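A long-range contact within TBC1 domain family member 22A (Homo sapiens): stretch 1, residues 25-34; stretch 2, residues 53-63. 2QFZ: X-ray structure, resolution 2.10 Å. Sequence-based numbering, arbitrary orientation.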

ATOM      1  N   ARG A  25      21.800   0.976  13.028  1.00 41.33           N
ATOM      2  CA  ARG A  25      20.341   1.010  12.913  1.00 39.27           C
ATOM      3  C   ARG A  25      19.914  -0.429  12.551  1.00 38.21           C
ATOM      4  O   ARG A  25      19.001  -0.954  13.130  1.00 32.80           O
ATOM      5  CB  ARG A  25      19.881   1.986  11.812  1.00 40.86           C
ATOM      6  CG  ARG A  25      18.333   2.039  11.629  1.00 40.70           C
ATOM      7  CD  ARG A  25      17.819   3.055  10.532  1.00 38.14           C
ATOM      8  NE  ARG A  25      16.335   3.082  10.514  1.00 35.46           N
ATOM      9  CZ  ARG A  25      15.595   3.585  11.508  1.00 33.73           C
ATOM     10  NH1 ARG A  25      16.165   4.147  12.587  1.00 31.17           N
ATOM     11  NH2 ARG A  25      14.291   3.578  11.430  1.00 33.07           N
ATOM     12  N   LEU A  26      20.602  -1.032  11.580  1.00 37.09           N
ATOM     13  CA  LEU A  26      20.365  -2.425  11.169  1.00 39.01           C
ATOM     14  C   LEU A  26      20.574  -3.421  12.331  1.00 39.47           C
ATOM     15  O   LEU A  26      19.721  -4.301  12.577  1.00 36.63           O
ATOM     16  CB  LEU A  26      21.274  -2.775   9.982  1.00 37.86           C
ATOM     17  CG  LEU A  26      21.098  -4.159   9.349  1.00 40.57           C
ATOM     18  CD1 LEU A  26      19.623  -4.343   8.823  1.00 40.66           C
ATOM     19  CD2 LEU A  26      22.142  -4.391   8.235  1.00 39.84           C
ATOM     20  N   ASP A  27      21.698  -3.277  13.045  1.00 38.27           N
ATOM     21  CA  ASP A  27      21.947  -4.034  14.288  1.00 36.73           C
ATOM     22  C   ASP A  27      20.856  -3.856  15.359  1.00 34.28           C
ATOM     23  O   ASP A  27      20.593  -4.754  16.106  1.00 33.24           O
ATOM     24  CB  ASP A  27      23.326  -3.662  14.881  1.00 39.35           C
ATOM     25  N   LYS A  28      20.206  -2.699  15.419  1.00 36.92           N
ATOM     26  CA  LYS A  28      19.088  -2.497  16.362  1.00 38.31           C
ATOM     27  C   LYS A  28      17.824  -3.281  15.940  1.00 32.81           C
ATOM     28  O   LYS A  28      17.202  -3.939  16.759  1.00 33.90           O
ATOM     29  CB  LYS A  28      18.769  -0.995  16.502  1.00 41.99           C
ATOM     30  CG  LYS A  28      18.656  -0.496  17.935  1.00 43.83           C
ATOM     31  CD  LYS A  28      19.485   0.775  18.164  1.00 47.83           C
ATOM     32  CE  LYS A  28      19.043   1.960  17.295  1.00 50.17           C
ATOM     33  NZ  LYS A  28      20.153   2.941  17.101  1.00 51.25           N
ATOM     34  N   PHE A  29      17.459  -3.193  14.661  1.00 29.04           N
ATOM     35  CA  PHE A  29      16.365  -4.005  14.100  1.00 28.47           C
ATOM     36  C   PHE A  29      16.596  -5.497  14.335  1.00 26.16           C
ATOM     37  O   PHE A  29      15.726  -6.204  14.859  1.00 24.91           O
ATOM     38  CB  PHE A  29      16.228  -3.758  12.583  1.00 27.41           C
ATOM     39  CG  PHE A  29      15.429  -2.566  12.258  1.00 26.85           C
ATOM     40  CD1 PHE A  29      14.039  -2.652  12.152  1.00 27.91           C
ATOM     41  CD2 PHE A  29      16.031  -1.337  12.129  1.00 25.76           C
ATOM     42  CE1 PHE A  29      13.296  -1.534  11.864  1.00 24.34           C
ATOM     43  CE2 PHE A  29      15.268  -0.197  11.859  1.00 28.01           C
ATOM     44  CZ  PHE A  29      13.918  -0.306  11.714  1.00 27.10           C
ATOM     45  N   LYS A  30      17.787  -5.960  13.987  1.00 30.72           N
ATOM     46  CA  LYS A  30      18.119  -7.392  14.100  1.00 32.94           C
ATOM     47  C   LYS A  30      18.031  -7.865  15.541  1.00 33.18           C
ATOM     48  O   LYS A  30      17.547  -8.957  15.808  1.00 34.09           O
ATOM     49  CB  LYS A  30      19.505  -7.674  13.529  1.00 34.92           C
ATOM     50  CG  LYS A  30      19.559  -7.565  12.035  1.00 36.17           C
ATOM     51  CD  LYS A  30      20.950  -7.912  11.482  1.00 41.00           C
ATOM     52  N   GLN A  31      18.458  -7.016  16.474  1.00 35.34           N
ATOM     53  CA  GLN A  31      18.403  -7.354  17.875  1.00 35.99           C
ATOM     54  C   GLN A  31      16.966  -7.457  18.358  1.00 32.78           C
ATOM     55  O   GLN A  31      16.637  -8.408  19.062  1.00 29.08           O
ATOM     56  CB  GLN A  31      19.184  -6.362  18.719  1.00 43.26           C
ATOM     57  CG  GLN A  31      19.779  -7.020  19.946  1.00 49.34           C
ATOM     58  CD  GLN A  31      20.503  -6.057  20.840  1.00 54.18           C
ATOM     59  OE1 GLN A  31      21.062  -5.054  20.380  1.00 57.44           O
ATOM     60  NE2 GLN A  31      20.517  -6.361  22.142  1.00 58.40           N
ATOM     61  N   LEU A  32      16.108  -6.496  17.975  1.00 29.81           N
ATOM     62  CA  LEU A  32      14.647  -6.596  18.268  1.00 30.09           C
ATOM     63  C   LEU A  32      14.021  -7.852  17.677  1.00 26.66           C
ATOM     64  O   LEU A  32      13.319  -8.562  18.374  1.00 24.29           O
ATOM     65  CB  LEU A  32      13.837  -5.388  17.759  1.00 30.49           C
ATOM     66  CG  LEU A  32      13.736  -4.174  18.678  1.00 32.39           C
ATOM     67  CD1 LEU A  32      13.173  -2.987  17.917  1.00 31.48           C
ATOM     68  CD2 LEU A  32      12.874  -4.517  19.860  1.00 33.95           C
ATOM     69  N   LEU A  33      14.259  -8.101  16.386  1.00 27.45           N
ATOM     70  CA  LEU A  33      13.696  -9.272  15.733  1.00 29.11           C
ATOM     71  C   LEU A  33      14.099 -10.633  16.358  1.00 30.65           C
ATOM     72  O   LEU A  33      13.379 -11.601  16.204  1.00 29.69           O
ATOM     73  CB  LEU A  33      14.068  -9.296  14.261  1.00 30.02           C
ATOM     74  CG  LEU A  33      13.697  -8.112  13.363  1.00 31.44           C
ATOM     75  CD1 LEU A  33      13.800  -8.588  11.943  1.00 29.54           C
ATOM     76  CD2 LEU A  33      12.327  -7.575  13.719  1.00 28.89           C
ATOM     77  N   ALA A  34      15.262 -10.713  17.009  1.00 32.77           N
ATOM     78  CA  ALA A  34      15.747 -11.980  17.566  1.00 35.42           C
ATOM     79  C   ALA A  34      15.036 -12.356  18.867  1.00 34.62           C
ATOM     80  O   ALA A  34      15.026 -13.507  19.256  1.00 31.92           O
ATOM     81  CB  ALA A  34      17.286 -11.938  17.765  1.00 38.08           C
ATOM     82  N   LYS A  53      16.403  -2.429   4.271  1.00 24.40           N
ATOM     83  CA  LYS A  53      15.951  -3.463   3.340  1.00 26.10           C
ATOM     84  C   LYS A  53      16.159  -4.927   3.798  1.00 25.46           C
ATOM     85  O   LYS A  53      15.237  -5.742   3.662  1.00 25.20           O
ATOM     86  CB  LYS A  53      16.559  -3.203   1.968  1.00 32.61           C
ATOM     87  CG  LYS A  53      16.327  -4.289   0.956  1.00 36.14           C
ATOM     88  CD  LYS A  53      16.876  -3.897  -0.419  1.00 42.09           C
ATOM     89  CE  LYS A  53      15.986  -2.860  -1.127  1.00 44.95           C
ATOM     90  NZ  LYS A  53      15.819  -3.187  -2.594  1.00 47.53           N
ATOM     91  N   PRO A  54      17.350  -5.266   4.340  1.00 27.42           N
ATOM     92  CA  PRO A  54      17.622  -6.621   4.874  1.00 28.51           C
ATOM     93  C   PRO A  54      16.617  -7.176   5.906  1.00 25.99           C
ATOM     94  O   PRO A  54      16.361  -8.387   5.956  1.00 23.98           O
ATOM     95  CB  PRO A  54      19.022  -6.463   5.522  1.00 28.92           C
ATOM     96  CG  PRO A  54      19.659  -5.388   4.696  1.00 30.62           C
ATOM     97  CD  PRO A  54      18.545  -4.406   4.456  1.00 28.34           C
ATOM     98  N   VAL A  55      16.045  -6.311   6.718  1.00 23.44           N
ATOM     99  CA  VAL A  55      15.075  -6.746   7.713  1.00 22.70           C
ATOM    100  C   VAL A  55      13.626  -6.355   7.379  1.00 24.95           C
ATOM    101  O   VAL A  55      12.715  -6.584   8.192  1.00 22.41           O
ATOM    102  CB  VAL A  55      15.499  -6.241   9.118  1.00 26.54           C
ATOM    103  CG1 VAL A  55      16.774  -6.935   9.537  1.00 27.24           C
ATOM    104  CG2 VAL A  55      15.675  -4.710   9.145  1.00 23.38           C
ATOM    105  N   ARG A  56      13.384  -5.798   6.177  1.00 22.59           N
ATOM    106  CA  ARG A  56      12.047  -5.314   5.860  1.00 17.87           C
ATOM    107  C   ARG A  56      11.019  -6.446   5.751  1.00 17.98           C
ATOM    108  O   ARG A  56       9.983  -6.356   6.359  1.00 18.97           O
ATOM    109  CB  ARG A  56      12.015  -4.359   4.634  1.00 19.41           C
ATOM    110  CG  ARG A  56      10.673  -3.792   4.342  1.00 16.99           C
ATOM    111  CD  ARG A  56      10.675  -2.923   3.068  1.00 18.41           C
ATOM    112  NE  ARG A  56      11.018  -1.526   3.323  1.00 22.11           N
ATOM    113  CZ  ARG A  56      11.926  -0.811   2.662  1.00 22.55           C
ATOM    114  NH1 ARG A  56      12.663  -1.350   1.714  1.00 24.45           N
ATOM    115  NH2 ARG A  56      12.115   0.462   2.985  1.00 22.08           N
ATOM    116  N   PRO A  57      11.322  -7.535   5.016  1.00 18.99           N
ATOM    117  CA  PRO A  57      10.355  -8.616   4.963  1.00 23.62           C
ATOM    118  C   PRO A  57       9.876  -9.135   6.328  1.00 18.99           C
ATOM    119  O   PRO A  57       8.668  -9.248   6.536  1.00 16.71           O
ATOM    120  CB  PRO A  57      11.108  -9.717   4.174  1.00 24.62           C
ATOM    121  CG  PRO A  57      12.061  -8.884   3.299  1.00 24.60           C
ATOM    122  CD  PRO A  57      12.535  -7.857   4.246  1.00 21.23           C
ATOM    123  N   MET A  58      10.778  -9.487   7.239  1.00 19.94           N
ATOM    124  CA  MET A  58      10.310  -9.984   8.563  1.00 21.56           C
ATOM    125  C   MET A  58       9.654  -8.870   9.414  1.00 20.08           C
ATOM    126  O   MET A  58       8.730  -9.136  10.191  1.00 13.53           O
ATOM    127  CB  MET A  58      11.479 -10.609   9.324  1.00 25.41           C
ATOM    128  CG  MET A  58      11.152 -11.195  10.715  1.00 28.84           C
ATOM    129  SD  MET A  58       9.773 -12.384  10.818  1.00 37.65           S
ATOM    130  CE  MET A  58      10.378 -13.715   9.749  1.00 41.81           C
ATOM    131  N   THR A  59      10.185  -7.638   9.343  1.00 14.17           N
ATOM    132  CA  THR A  59       9.554  -6.511  10.048  1.00 17.17           C
ATOM    133  C   THR A  59       8.086  -6.309   9.603  1.00 18.99           C
ATOM    134  O   THR A  59       7.191  -6.277  10.440  1.00 21.62           O
ATOM    135  CB  THR A  59      10.379  -5.220   9.936  1.00 17.89           C
ATOM    136  OG1 THR A  59      11.702  -5.446  10.420  1.00 19.53           O
ATOM    137  CG2 THR A  59       9.759  -4.071  10.761  1.00 19.95           C
ATOM    138  N   TRP A  60       7.835  -6.211   8.297  1.00 17.40           N
ATOM    139  CA  TRP A  60       6.453  -6.132   7.796  1.00 18.27           C
ATOM    140  C   TRP A  60       5.560  -7.278   8.271  1.00 17.34           C
ATOM    141  O   TRP A  60       4.381  -7.078   8.670  1.00 18.76           O
ATOM    142  CB  TRP A  60       6.442  -6.076   6.261  1.00 15.33           C
ATOM    143  CG  TRP A  60       6.750  -4.749   5.670  1.00 12.31           C
ATOM    144  CD1 TRP A  60       7.441  -3.743   6.239  1.00 15.28           C
ATOM    145  CD2 TRP A  60       6.393  -4.292   4.349  1.00 14.18           C
ATOM    146  NE1 TRP A  60       7.503  -2.660   5.398  1.00 13.42           N
ATOM    147  CE2 TRP A  60       6.873  -2.969   4.225  1.00  9.53           C
ATOM    148  CE3 TRP A  60       5.633  -4.831   3.311  1.00 13.49           C
ATOM    149  CZ2 TRP A  60       6.655  -2.196   3.084  1.00 15.11           C
ATOM    150  CZ3 TRP A  60       5.425  -4.065   2.162  1.00 12.95           C
ATOM    151  CH2 TRP A  60       5.945  -2.765   2.057  1.00 13.27           C
ATOM    152  N   LYS A  61       6.094  -8.484   8.226  1.00 18.40           N
ATOM    153  CA  LYS A  61       5.370  -9.635   8.761  1.00 20.93           C
ATOM    154  C   LYS A  61       5.025  -9.529  10.232  1.00 20.34           C
ATOM    155  O   LYS A  61       3.924  -9.922  10.633  1.00 24.15           O
ATOM    156  CB  LYS A  61       6.100 -10.935   8.478  1.00 19.04           C
ATOM    157  CG  LYS A  61       6.089 -11.284   7.011  1.00 25.03           C
ATOM    158  CD  LYS A  61       6.886 -12.571   6.718  1.00 27.93           C
ATOM    159  CE  LYS A  61       7.404 -12.530   5.302  1.00 31.47           C
ATOM    160  NZ  LYS A  61       7.938 -13.858   4.913  1.00 37.67           N
ATOM    161  N   LEU A  62       5.928  -9.006  11.048  1.00 19.41           N
ATOM    162  CA  LEU A  62       5.624  -8.837  12.465  1.00 19.64           C
ATOM    163  C   LEU A  62       4.653  -7.684  12.760  1.00 22.89           C
ATOM    164  O   LEU A  62       3.730  -7.842  13.589  1.00 18.81           O
ATOM    165  CB  LEU A  62       6.879  -8.675  13.310  1.00 17.50           C
ATOM    166  CG  LEU A  62       7.722  -9.933  13.405  1.00 21.99           C
ATOM    167  CD1 LEU A  62       9.134  -9.581  13.909  1.00 20.74           C
ATOM    168  CD2 LEU A  62       7.012 -11.019  14.297  1.00 17.68           C
ATOM    169  N   LEU A  63       4.863  -6.550  12.097  1.00 23.03           N
ATOM    170  CA  LEU A  63       4.067  -5.347  12.329  1.00 26.13           C
ATOM    171  C   LEU A  63       2.633  -5.514  11.833  1.00 24.63           C
ATOM    172  O   LEU A  63       1.728  -4.971  12.422  1.00 30.61           O
ATOM    173  CB  LEU A  63       4.725  -4.117  11.680  1.00 27.35           C
ATOM    174  CG  LEU A  63       5.965  -3.522  12.325  1.00 26.66           C
ATOM    175  CD1 LEU A  63       6.520  -2.362  11.482  1.00 23.72           C
ATOM    176  CD2 LEU A  63       5.648  -3.059  13.711  1.00 28.70           C
TER

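The contact is apolar: no hydrogen bond joins the two stretches among the modelled atoms, and about 370 Å² is buried, both sides summed. The axes of helix 25-34 and helix 56-63 approach to 11.0 Å with their N-to-C directions 47° apart, a separation that side chains must fill. The nearest CA pairs, Phe29 CA with Val55 CA (7.1 Å) and Leu33 CA with Thr59 CA (7.6 Å), step along both stretches by one helical turn.

Val55, at the N-cap position, points toward the first helix with chi1 at -67° (m), and its two methyls diverge. Val55 CG2 lies 3.6 Å from Phe29 CB and Val55 CG1 3.8 Å from Lys30 CG, and both methyls flank Leu26 CD1, CG1 at 3.9 Å and CG2 at 4.0 Å. A compact, branched residue thus meets four neighbours, Leu33 included, without a long side chain. Leu26 reaches it differently: its CA-to-CB bond points sideways, but the t, p conformation brings the end of the side chain nearer, so that CD1 also touches Pro54 CB at 4.0 Å.

Leu33, with the largest covered area, points toward the second helix in the m, t conformation, and its methyls separate to different partners. CD1 packs 3.9 Å from Met58 CG and 4.0 Å from Val55 CB; CD2 packs 3.8 Å from Leu62 CD1. Met58 contributes the base of its side chain, since its t, p, p conformation leads the end away from the contact.

Thr59 is the polar residue in this buried setting. With chi1 at -56° (m), its OG1 donates to Val55 O at 2.7 Å, satisfying the hydroxyl's donor within its own stretch. The same OG1 lies 4.0 Å from both Phe29 CD1 and Leu33 CD2, at packing distance. Phe29, with chi1 at -83° and chi2 at -87°, presents its ring obliquely to Thr59 OG1 and Val55 CG2.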